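Local atomic coordinates of putative outer membrane protein (LpxR) (Salmonella typhimurium, PDB entry 3FID), a protein that deacylates lipid A, the membrane anchor of lipopolysaccharide, as a beta-barrel enzyme of the bacterial outer membrane. Residues Ile55-Tyr60 and Ala81-Gly86; Arg98-Thr103 and Lys146-Leu151; Gly106-Asp111 and Asp135-Arg140; Glu167-Gly172 and Gly200-Arg205. All coordinates share one frame; numbering follows the deposited sequence.

Contact 1. Residues Ile55-Tyr60 and Ala81-Gly86; sequences IAQDIY and AFLHTG. With ZN (zinc ion), chain E.
A56 and H84 meet at the apolar centre of this antiparallel strand pair, where the methyl CB of A56 lies over one face of the H84 imidazole, 3.7 Å from the ring centroid and offset toward the rim, in a CH-pi contact. On the opposite face stands F82, its CE2 3.5 Å above the plane of the H84 ring and over its centre. Methyl and phenyl sandwich the imidazole; its rotation is fixed by bonds at both nitrogens. Its CG sits between the backbone N and the carbonyl carbon (chi1 46°), and from there the ring reaches across A56. On the other face of the strands, looser apolar contacts run from CD1 of I55 to CB of T85 (4.0 Å) and from CG1 of I59 to CB of A81 (4.2 Å). Between the two faces, the paired N-H and C=O groups of A56 with H84 and of D58 with F82 make four backbone hydrogen bonds.

The polar edge belongs to D58 and H84. NE2 of H84 donates in its ring plane to OD2 of D58 at 2.9 Å, arriving on the anti side of the carboxylate and 30° out of its plane. The other oxygen, D58 OD1, is taken by R205 and Y33. At the far side of the ring ND1 of H84 binds zinc at 2.1 Å, and H54, D104 and a water also coordinate the metal. D58 is thus a second-shell residue orienting a metal ligand: a His-carboxylate hydrogen bond behind a zinc site, carried on the antiparallel wall of a 12-stranded outer-membrane beta-barrel.

Contact 2. Residues Arg98-Thr103 and Lys146-Leu151; sequences RYRLGT and KGMVSL. With CXE (pentaethylene glycol monodecyl ether), chain M.
K146 pairs with G102 at the start of a two-stranded antiparallel piece of the beta-barrel wall, and three hydrogen-bonded pairs, K146 with G102, M148 with R100 and S150 with R98, stitch it together. At K146 the N-H goes to the carbonyl O of G102 at 2.8 Å. Its chain bends at chi3 (-81°), which turns CE aside, and the ammonium beyond it forms a salt bridge with the zinc ligand D104. G147 has no side chain, and its CA comes close to the backbone, 3.2 Å from R100 O.

M148 makes the main side-chain contact. Its CG is anti to the backbone N (chi1 -175°), and the thioether crosses the R100 side chain at a slant, with SD 3.7 Å from NH2 of R100 and CE near NE. The approach is a packing one: the guanidinium takes its polar partners from a salt bridge to E88 on the neighbouring strand and from the carbonyls of N197 and L202, which tie the wall to the inner loop.

V149 points to the other face, along with Y99 and L101, where the detergent chain lies. CG2 of V149 rests 3.7 Å from R98 O, while CG1 is 3.8 Å from C8 of the detergent. S150 closes the last pair, exchanging 2.9 Å bonds both ways between its N and O and the O and N of R98; the R98 side chain heads off to N90, S195 and H209. L151 takes no part in the pairing and lies instead against the decyl chain, its CG 3.7 Å from C9 of the detergent.

Contact 3. Residues Gly106-Asp111 and Asp135-Arg140; sequences GVIGPD and DQIENR
N139 reaches over from its loop to the turn at P110 and D111, and its side chain is the one to trace. From CB, a chi1 of -73° places CG anti to the carbonyl carbon, 3.5 Å from CG of D111. One branch, OD1, accepts the backbone N-H of D111 at 2.9 Å, in the carbonyl plane and on a lone pair. The same oxygen lies against CD of P110 at 3.3 Å and near a methyl of V107. The other branch, ND2, is 3.1 Å from OD1 of D111, the amide and carboxylate planes turned 48° apart; OD2 of D111 is bonded to Y141.

Just before the turn, strand 97-108 ends on a single antiparallel hydrogen-bonded pair, I108 with R140, and G109 follows with backbone angles that call for glycine. Beyond it the Q136 side chain crosses P110 at a slant, its amide CD 3.6 Å from CA of P110, and a water sits 2.7 Å from G109 O and 2.8 Å from OE1 of Q136.

Past the I108-R140 pair regular strand pairing stops, and the turn is held by mixed means: OD1 of N139 on the D111 N-H, waters between Q136 and the carbonyls of G109 and P110, and packing on P110.

Contact 4. Residues Glu167-Gly172 and Gly200-Arg205; sequences EVSAVG and GLLSRR. With CXE (pentaethylene glycol monodecyl ether), chain M.
S169 OG donates to OE1 of E167 at 2.8 Å, on the syn side of the carboxylate, and has a weaker contact with E224; across the contact it touches CG of L202 at 3.9 Å, with M148 of the next strand also against it. The seryl oxygen thus borders the greasy patch that joins the strand to the turn.

V171 supplies the strand's half of that patch. Its CG2, anti to the carbonyl carbon, lies 3.6 Å from CD2 of L202, and these two side chains slide past each other in opposite directions. The second methyl, CG1, is 4.0 Å from CD1 of L201, whose side chain runs at about a right angle to that of V171. Both leucines belong to a short 3-10 turn within a loop that folds into the barrel and packs against the inner surface of its wall. The turn is tied by S203 N to G200 O at 3.1 Å, and G200 adopts a positive phi (57°).

Further anchors surround the loop: the hydroxyl of Y178 meets the N-H of L201, E254 takes the N-H of G200, and R204 forms a salt bridge with D196. On the outer side of the strand, CG2 of V168 touches C10 of the bound detergent at 3.8 Å.

How the contacts relate
From the N terminus, contact 1 comes first, joining strands 49-60 and 80-94 and closing the loop between them before any other contact opens. Contact 2 then pairs strand 97-108 with strand 140-157, and within the long connection it spans, contact 3 draws the end of strand 97-108 to the loop that follows helix 114-125. Contact 4 is last, setting loop 200-205 against strand 160-173; no two contacts cross. Neighbouring strands link the set: L83 N bonds V107 O between contacts 1 and 3, and G147 N bonds A170 O between contacts 2 and 4. Loop 200-205 also bridges contacts 1 and 2, through R205 to D58 and L202 to R100.

Contact 1. Residues Ile55-Tyr60 and Ala81-Gly86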
# COMPACT_ATOMS: atom_id res chain seq x y z
N ILE A 55 5.14 5.99 -10.26
CA ILE A 55 3.94 5.65 -11.04
C ILE A 55 3.47 4.30 -10.47
O ILE A 55 4.29 3.45 -10.09
CB ILE A 55 4.24 5.57 -12.56
CG1 ILE A 55 3.03 5.05 -13.35
CG2 ILE A 55 5.43 4.65 -12.83
CD1 ILE A 55 2.04 6.17 -13.87
N ALA A 56 2.15 4.10 -10.41
CA ALA A 56 1.63 2.86 -9.84
C ALA A 56 0.24 2.53 -10.37
O ALA A 56 -0.49 3.42 -10.82
CB ALA A 56 1.62 2.97 -8.31
N GLN A 57 -0.11 1.25 -10.31
CA GLN A 57 -1.46 0.78 -10.62
C GLN A 57 -1.89 -0.23 -9.56
O GLN A 57 -1.19 -1.21 -9.30
CB GLN A 57 -1.54 0.13 -12.01
CG GLN A 57 -3.01 -0.10 -12.49
CD GLN A 57 -3.15 -1.24 -13.47
OE1 GLN A 57 -2.54 -2.30 -13.32
NE2 GLN A 57 -3.96 -1.03 -14.51
N ASP A 58 -3.02 0.03 -8.93
CA ASP A 58 -3.58 -0.90 -7.96
C ASP A 58 -4.96 -1.34 -8.41
O ASP A 58 -5.72 -0.52 -8.92
CB ASP A 58 -3.66 -0.20 -6.63
CG ASP A 58 -2.28 0.13 -6.11
OD1 ASP A 58 -1.49 -0.84 -5.96
OD2 ASP A 58 -2.02 1.33 -5.92
N ILE A 59 -5.25 -2.64 -8.25
CA ILE A 59 -6.45 -3.28 -8.78
C ILE A 59 -7.21 -3.91 -7.60
O ILE A 59 -6.59 -4.58 -6.74
CB ILE A 59 -6.08 -4.36 -9.81
CG1 ILE A 59 -5.19 -3.75 -10.92
CG2 ILE A 59 -7.37 -5.04 -10.44
CD1 ILE A 59 -4.80 -4.78 -12.00
N TYR A 60 -8.52 -3.66 -7.56
CA TYR A 60 -9.41 -4.05 -6.46
C TYR A 60 -10.52 -4.91 -7.04
O TYR A 60 -10.90 -4.73 -8.20
CB TYR A 60 -10.00 -2.82 -5.73
CG TYR A 60 -8.86 -2.00 -5.15
CD1 TYR A 60 -8.26 -2.38 -3.96
CD2 TYR A 60 -8.35 -0.89 -5.83
CE1 TYR A 60 -7.16 -1.68 -3.43
CE2 TYR A 60 -7.26 -0.16 -5.31
CZ TYR A 60 -6.67 -0.58 -4.11
OH TYR A 60 -5.60 0.10 -3.57
N ALA A 81 -9.86 -0.03 -10.55
CA ALA A 81 -8.41 0.18 -10.48
C ALA A 81 -8.08 1.65 -10.29
O ALA A 81 -8.85 2.54 -10.66
CB ALA A 81 -7.69 -0.41 -11.72
N PHE A 82 -6.93 1.88 -9.68
CA PHE A 82 -6.44 3.21 -9.36
C PHE A 82 -5.06 3.32 -10.02
O PHE A 82 -4.16 2.57 -9.69
CB PHE A 82 -6.35 3.30 -7.83
CG PHE A 82 -5.73 4.58 -7.31
CD1 PHE A 82 -5.91 5.80 -7.95
CD2 PHE A 82 -5.01 4.54 -6.11
CE1 PHE A 82 -5.39 6.98 -7.41
CE2 PHE A 82 -4.46 5.71 -5.57
CZ PHE A 82 -4.65 6.93 -6.23
N LEU A 83 -4.93 4.23 -10.98
CA LEU A 83 -3.65 4.46 -11.68
C LEU A 83 -3.15 5.84 -11.27
O LEU A 83 -3.89 6.81 -11.33
CB LEU A 83 -3.89 4.46 -13.19
CG LEU A 83 -2.68 4.75 -14.09
CD1 LEU A 83 -1.61 3.61 -14.12
CD2 LEU A 83 -3.29 4.98 -15.47
N HIS A 84 -1.91 5.93 -10.80
CA HIS A 84 -1.50 7.19 -10.15
C HIS A 84 -0.03 7.50 -10.31
O HIS A 84 0.77 6.61 -10.53
CB HIS A 84 -1.91 7.22 -8.67
CG HIS A 84 -1.59 5.97 -7.90
ND1 HIS A 84 -0.68 5.93 -6.87
CD2 HIS A 84 -2.08 4.71 -8.00
CE1 HIS A 84 -0.64 4.71 -6.36
NE2 HIS A 84 -1.46 3.95 -7.05
N THR A 85 0.30 8.79 -10.25
CA THR A 85 1.69 9.18 -10.29
C THR A 85 1.81 10.34 -9.33
O THR A 85 0.86 11.07 -9.14
CB THR A 85 2.16 9.57 -11.74
OG1 THR A 85 3.54 9.94 -11.70
CG2 THR A 85 1.33 10.69 -12.35
N GLY A 86 2.98 10.54 -8.74
CA GLY A 86 3.10 11.72 -7.93
C GLY A 86 4.51 12.02 -7.49
O GLY A 86 5.44 11.35 -7.88
ZN ZN E . 0.56 7.32 -5.91
O HOH W 1 0.33 6.75 -3.72

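Contact 2. Residues Arg98-Thr103 and Lys146-Leu151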
# COMPACT_ATOMS: atom_id res chain seq x y z
N ARG A 98 10.25 12.87 11.86
CA ARG A 98 10.21 12.71 10.41
C ARG A 98 8.86 13.23 9.87
O ARG A 98 7.82 13.01 10.48
CB ARG A 98 10.43 11.25 10.00
CG ARG A 98 10.21 10.98 8.49
CD ARG A 98 10.29 9.50 8.15
NE ARG A 98 11.64 8.93 8.30
CZ ARG A 98 12.64 9.09 7.43
NH1 ARG A 98 13.81 8.51 7.67
NH2 ARG A 98 12.49 9.87 6.35
N TYR A 99 8.89 13.95 8.74
CA TYR A 99 7.63 14.28 8.06
C TYR A 99 7.69 14.02 6.54
O TYR A 99 8.77 13.97 5.93
CB TYR A 99 7.16 15.70 8.37
CG TYR A 99 8.00 16.76 7.72
CD1 TYR A 99 7.60 17.33 6.51
CD2 TYR A 99 9.20 17.19 8.30
CE1 TYR A 99 8.39 18.31 5.88
CE2 TYR A 99 10.00 18.15 7.68
CZ TYR A 99 9.58 18.70 6.47
OH TYR A 99 10.34 19.67 5.86
N ARG A 100 6.51 13.87 5.95
CA ARG A 100 6.36 13.62 4.53
C ARG A 100 5.19 14.41 4.00
O ARG A 100 4.19 14.58 4.69
CB ARG A 100 6.10 12.14 4.26
CG ARG A 100 7.30 11.29 4.43
CD ARG A 100 7.22 10.12 3.51
NE ARG A 100 6.72 8.99 4.22
CZ ARG A 100 5.92 8.08 3.67
NH1 ARG A 100 5.50 8.17 2.40
NH2 ARG A 100 5.52 7.09 4.43
N LEU A 101 5.33 14.90 2.77
CA LEU A 101 4.29 15.71 2.15
C LEU A 101 4.27 15.32 0.69
O LEU A 101 5.30 15.38 0.05
CB LEU A 101 4.61 17.21 2.27
CG LEU A 101 4.41 17.87 3.63
CD1 LEU A 101 5.07 19.25 3.64
CD2 LEU A 101 2.92 17.96 3.91
N GLY A 102 3.11 14.93 0.16
CA GLY A 102 3.05 14.45 -1.22
C GLY A 102 1.77 14.81 -1.94
O GLY A 102 0.74 15.08 -1.31
N THR A 103 1.83 14.80 -3.26
CA THR A 103 0.64 14.98 -4.10
C THR A 103 0.66 14.00 -5.25
O THR A 103 1.69 13.89 -5.93
CB THR A 103 0.55 16.42 -4.66
OG1 THR A 103 0.58 17.36 -3.57
CG2 THR A 103 -0.75 16.63 -5.44
N LYS A 146 -1.24 14.28 0.52
CA LYS A 146 -0.82 13.31 1.54
C LYS A 146 0.15 13.93 2.53
O LYS A 146 1.02 14.72 2.15
CB LYS A 146 -0.14 12.11 0.87
CG LYS A 146 -1.05 11.33 -0.09
CD LYS A 146 -0.32 10.18 -0.73
CE LYS A 146 0.52 10.65 -1.89
NZ LYS A 146 1.35 9.52 -2.40
N GLY A 147 0.04 13.55 3.79
CA GLY A 147 1.02 14.05 4.76
C GLY A 147 1.19 13.05 5.87
O GLY A 147 0.24 12.31 6.19
N MET A 148 2.40 13.00 6.43
CA MET A 148 2.67 12.16 7.59
C MET A 148 3.62 12.88 8.53
O MET A 148 4.54 13.57 8.09
CB MET A 148 3.27 10.82 7.15
CG MET A 148 3.46 9.83 8.29
SD MET A 148 4.30 8.34 7.74
CE MET A 148 5.95 8.82 8.26
N VAL A 149 3.37 12.75 9.83
CA VAL A 149 4.39 13.10 10.82
C VAL A 149 4.59 11.97 11.82
O VAL A 149 3.62 11.37 12.29
CB VAL A 149 4.11 14.45 11.54
CG1 VAL A 149 2.79 14.42 12.27
CG2 VAL A 149 5.24 14.79 12.51
N SER A 150 5.85 11.72 12.16
CA SER A 150 6.22 10.62 13.04
C SER A 150 7.24 11.15 14.03
O SER A 150 8.13 11.89 13.65
CB SER A 150 6.87 9.50 12.22
OG SER A 150 7.22 8.41 13.05
N LEU A 151 7.08 10.79 15.30
CA LEU A 151 8.15 10.94 16.27
C LEU A 151 9.05 9.73 16.13
O LEU A 151 8.60 8.66 15.71
CB LEU A 151 7.60 11.03 17.70
CG LEU A 151 6.64 12.17 17.98
CD1 LEU A 151 5.99 11.94 19.35
CD2 LEU A 151 7.35 13.53 17.94
C1 CXE M . 8.16 21.94 15.64
C2 CXE M . 6.74 21.43 15.73
C3 CXE M . 6.67 20.07 16.42
C4 CXE M . 5.63 19.15 15.78
C5 CXE M . 5.18 18.04 16.73
C6 CXE M . 4.52 16.91 15.95
C7 CXE M . 4.35 15.62 16.76
C8 CXE M . 3.34 14.70 16.07
C9 CXE M . 3.44 13.23 16.49
C10 CXE M . 2.05 12.64 16.74
O11 CXE M . 2.14 11.24 17.00
C12 CXE M . 1.19 10.78 17.97
C13 CXE M . 0.25 9.71 17.40
O14 CXE M . -0.01 8.67 18.35
C15 CXE M . -0.75 7.57 17.81
C16 CXE M . -0.36 6.24 18.46
O17 CXE M . -1.52 5.41 18.57
C18 CXE M . -1.33 4.03 18.21
C19 CXE M . -2.66 3.27 18.29
O20 CXE M . -3.02 2.70 17.02
C21 CXE M . -4.33 2.12 16.97
C22 CXE M . -4.16 0.63 16.70
O23 CXE M . -5.40 -0.03 16.51
C24 CXE M . -5.34 -1.40 16.90
C25 CXE M . -6.45 -1.68 17.89
O26 CXE M . -6.28 -2.98 18.44

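Contact 3. Residues Gly106-Asp111 and Asp135-Arg140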
# COMPACT_ATOMS: atom_id res chain seq x y z
N GLY A 106 -4.29 11.16 -10.39
CA GLY A 106 -4.66 9.87 -10.92
C GLY A 106 -6.11 9.74 -11.31
O GLY A 106 -6.88 10.73 -11.36
N VAL A 107 -6.47 8.49 -11.57
CA VAL A 107 -7.83 8.12 -12.00
C VAL A 107 -8.23 6.78 -11.37
O VAL A 107 -7.40 5.87 -11.24
CB VAL A 107 -8.01 8.09 -13.55
CG1 VAL A 107 -6.98 7.15 -14.25
CG2 VAL A 107 -9.49 7.74 -13.95
N ILE A 108 -9.49 6.70 -10.95
CA ILE A 108 -10.13 5.41 -10.65
C ILE A 108 -11.26 5.28 -11.67
O ILE A 108 -12.07 6.19 -11.81
CB ILE A 108 -10.72 5.39 -9.21
CG1 ILE A 108 -9.59 5.52 -8.17
CG2 ILE A 108 -11.52 4.13 -8.98
CD1 ILE A 108 -10.08 5.89 -6.75
N GLY A 109 -11.30 4.15 -12.36
CA GLY A 109 -12.29 3.94 -13.42
C GLY A 109 -11.69 3.11 -14.52
O GLY A 109 -10.55 2.65 -14.39
N PRO A 110 -12.45 2.85 -15.60
CA PRO A 110 -11.90 2.09 -16.74
C PRO A 110 -10.55 2.66 -17.28
O PRO A 110 -9.68 1.89 -17.69
CB PRO A 110 -13.00 2.23 -17.80
CG PRO A 110 -14.22 2.36 -17.02
CD PRO A 110 -13.88 3.19 -15.81
N ASP A 111 -10.37 3.97 -17.24
CA ASP A 111 -9.13 4.63 -17.70
C ASP A 111 -7.88 4.22 -16.90
O ASP A 111 -6.76 4.37 -17.39
CB ASP A 111 -9.28 6.16 -17.68
CG ASP A 111 -10.27 6.67 -18.72
OD1 ASP A 111 -10.90 5.82 -19.40
OD2 ASP A 111 -10.43 7.91 -18.84
N ASP A 135 -18.75 -4.15 -15.54
CA ASP A 135 -19.52 -3.38 -14.56
C ASP A 135 -18.61 -2.73 -13.50
O ASP A 135 -19.01 -2.51 -12.35
CB ASP A 135 -20.60 -4.30 -13.93
CG ASP A 135 -21.71 -3.53 -13.24
OD1 ASP A 135 -21.97 -2.37 -13.63
OD2 ASP A 135 -22.33 -4.10 -12.32
N GLN A 136 -17.36 -2.43 -13.88
CA GLN A 136 -16.40 -1.77 -12.96
C GLN A 136 -16.84 -0.37 -12.54
O GLN A 136 -17.74 0.21 -13.14
CB GLN A 136 -14.99 -1.76 -13.58
CG GLN A 136 -14.76 -0.83 -14.80
CD GLN A 136 -13.32 -0.91 -15.28
OE1 GLN A 136 -12.41 -0.60 -14.53
NE2 GLN A 136 -13.11 -1.35 -16.53
N ILE A 137 -16.20 0.18 -11.49
CA ILE A 137 -16.41 1.57 -11.09
C ILE A 137 -16.07 2.54 -12.23
O ILE A 137 -15.03 2.41 -12.87
CB ILE A 137 -15.61 1.94 -9.78
CG1 ILE A 137 -16.01 0.99 -8.62
CG2 ILE A 137 -15.82 3.40 -9.40
CD1 ILE A 137 -17.50 1.04 -8.17
N GLU A 138 -16.95 3.50 -12.47
CA GLU A 138 -16.78 4.49 -13.55
C GLU A 138 -15.72 5.55 -13.25
O GLU A 138 -15.40 5.80 -12.07
CB GLU A 138 -18.11 5.18 -13.80
CG GLU A 138 -18.48 6.22 -12.76
CD GLU A 138 -19.88 6.81 -12.98
OE1 GLU A 138 -20.37 7.52 -12.08
OE2 GLU A 138 -20.49 6.54 -14.02
N ASN A 139 -15.23 6.21 -14.30
CA ASN A 139 -14.11 7.16 -14.20
C ASN A 139 -14.36 8.32 -13.24
O ASN A 139 -15.43 8.94 -13.27
CB ASN A 139 -13.73 7.74 -15.57
CG ASN A 139 -13.02 6.74 -16.48
OD1 ASN A 139 -12.14 6.00 -16.04
ND2 ASN A 139 -13.40 6.72 -17.77
N ARG A 140 -13.36 8.59 -12.40
CA ARG A 140 -13.24 9.87 -11.73
C ARG A 140 -11.76 10.17 -11.66
O ARG A 140 -10.99 9.36 -11.15
CB ARG A 140 -13.85 9.89 -10.33
CG ARG A 140 -13.63 11.26 -9.69
CD ARG A 140 -14.17 11.35 -8.31
NE ARG A 140 -15.62 11.27 -8.25
CZ ARG A 140 -16.31 11.31 -7.11
NH1 ARG A 140 -15.66 11.43 -5.94
NH2 ARG A 140 -17.63 11.23 -7.13
O HOH W 2 -9.73 0.12 -14.62
O HOH W 3 -10.17 -1.20 -17.24

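Contact 4. Residues Glu167-Gly172 and Gly200-Arg205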
# COMPACT_ATOMS: atom_id res chain seq x y z
N GLU A 167 2.83 7.96 14.91
CA GLU A 167 2.65 8.76 13.70
C GLU A 167 1.18 9.14 13.50
O GLU A 167 0.26 8.46 13.98
CB GLU A 167 3.23 8.02 12.46
CG GLU A 167 2.55 6.66 12.10
CD GLU A 167 1.31 6.83 11.24
OE1 GLU A 167 1.15 7.85 10.55
OE2 GLU A 167 0.45 5.85 11.26
N VAL A 168 0.99 10.28 12.83
CA VAL A 168 -0.31 10.72 12.30
C VAL A 168 -0.18 10.93 10.79
O VAL A 168 0.82 11.48 10.31
CB VAL A 168 -0.77 12.06 12.98
CG1 VAL A 168 -2.14 12.51 12.42
CG2 VAL A 168 -0.86 11.87 14.48
N SER A 169 -1.19 10.46 10.05
CA SER A 169 -1.21 10.62 8.60
C SER A 169 -2.50 11.23 8.15
O SER A 169 -3.53 11.09 8.81
CB SER A 169 -1.05 9.27 7.91
OG SER A 169 0.29 8.82 8.04
N ALA A 170 -2.47 11.86 6.99
CA ALA A 170 -3.67 12.49 6.45
C ALA A 170 -3.64 12.43 4.93
O ALA A 170 -2.59 12.67 4.29
CB ALA A 170 -3.76 13.94 6.95
N VAL A 171 -4.78 12.08 4.35
CA VAL A 171 -4.98 12.08 2.90
C VAL A 171 -6.27 12.85 2.61
O VAL A 171 -7.25 12.68 3.31
CB VAL A 171 -5.06 10.63 2.31
CG1 VAL A 171 -5.29 10.64 0.81
CG2 VAL A 171 -3.75 9.88 2.61
N GLY A 172 -6.23 13.69 1.58
CA GLY A 172 -7.45 14.37 1.13
C GLY A 172 -7.54 14.44 -0.38
O GLY A 172 -6.58 14.09 -1.08
N GLY A 200 -0.95 2.31 4.20
CA GLY A 200 -1.99 2.73 3.25
C GLY A 200 -1.37 3.52 2.12
O GLY A 200 -0.39 3.07 1.50
N LEU A 201 -1.93 4.70 1.85
CA LEU A 201 -1.42 5.52 0.74
C LEU A 201 -0.09 6.22 1.09
O LEU A 201 0.50 6.91 0.25
CB LEU A 201 -2.50 6.53 0.31
CG LEU A 201 -3.76 5.88 -0.33
CD1 LEU A 201 -4.90 6.92 -0.47
CD2 LEU A 201 -3.49 5.22 -1.66
N LEU A 202 0.36 6.06 2.33
CA LEU A 202 1.65 6.59 2.75
C LEU A 202 2.70 5.46 2.82
O LEU A 202 3.84 5.69 3.22
CB LEU A 202 1.53 7.33 4.11
CG LEU A 202 1.05 8.79 4.25
CD1 LEU A 202 2.01 9.81 3.61
CD2 LEU A 202 -0.40 8.96 3.72
N SER A 203 2.35 4.25 2.38
CA SER A 203 3.30 3.16 2.41
C SER A 203 4.45 3.44 1.42
O SER A 203 4.26 4.07 0.37
CB SER A 203 2.59 1.81 2.21
OG SER A 203 2.34 1.54 0.84
N ARG A 204 5.66 3.03 1.78
CA ARG A 204 6.81 3.47 1.00
C ARG A 204 7.02 2.58 -0.23
O ARG A 204 7.70 3.00 -1.18
CB ARG A 204 8.04 3.65 1.88
CG ARG A 204 7.94 4.90 2.83
CD ARG A 204 8.49 6.13 2.11
NE ARG A 204 9.94 6.04 2.12
CZ ARG A 204 10.76 6.66 1.29
NH1 ARG A 204 10.29 7.44 0.31
NH2 ARG A 204 12.06 6.46 1.41
N ARG A 205 6.42 1.39 -0.22
CA ARG A 205 6.37 0.50 -1.40
C ARG A 205 7.74 0.32 -2.06
O ARG A 205 7.89 0.44 -3.28
CB ARG A 205 5.33 1.01 -2.42
CG ARG A 205 3.92 1.16 -1.80
CD ARG A 205 2.87 1.58 -2.82
NE ARG A 205 2.54 0.54 -3.80
CZ ARG A 205 1.48 0.60 -4.61
NH1 ARG A 205 0.66 1.64 -4.55
NH2 ARG A 205 1.20 -0.40 -5.47
C1 CXE M . 8.16 21.94 15.64
C2 CXE M . 6.74 21.43 15.73
C3 CXE M . 6.67 20.07 16.42
C4 CXE M . 5.63 19.15 15.78
C5 CXE M . 5.18 18.04 16.73
C6 CXE M . 4.52 16.91 15.95
C7 CXE M . 4.35 15.62 16.76
C8 CXE M . 3.34 14.70 16.07
C9 CXE M . 3.44 13.23 16.49
C10 CXE M . 2.05 12.64 16.74
O11 CXE M . 2.14 11.24 17.00
C12 CXE M . 1.19 10.78 17.97
C13 CXE M . 0.25 9.71 17.40
O14 CXE M . -0.01 8.67 18.35
C15 CXE M . -0.75 7.57 17.81
C16 CXE M . -0.36 6.24 18.46
O17 CXE M . -1.52 5.41 18.57
C18 CXE M . -1.33 4.03 18.21
C19 CXE M . -2.66 3.27 18.29
O20 CXE M . -3.02 2.70 17.02
C21 CXE M . -4.33 2.12 16.97
C22 CXE M . -4.16 0.63 16.70
O23 CXE M . -5.40 -0.03 16.51
C24 CXE M . -5.34 -1.40 16.90
C25 CXE M . -6.45 -1.68 17.89
O26 CXE M . -6.28 -2.98 18.44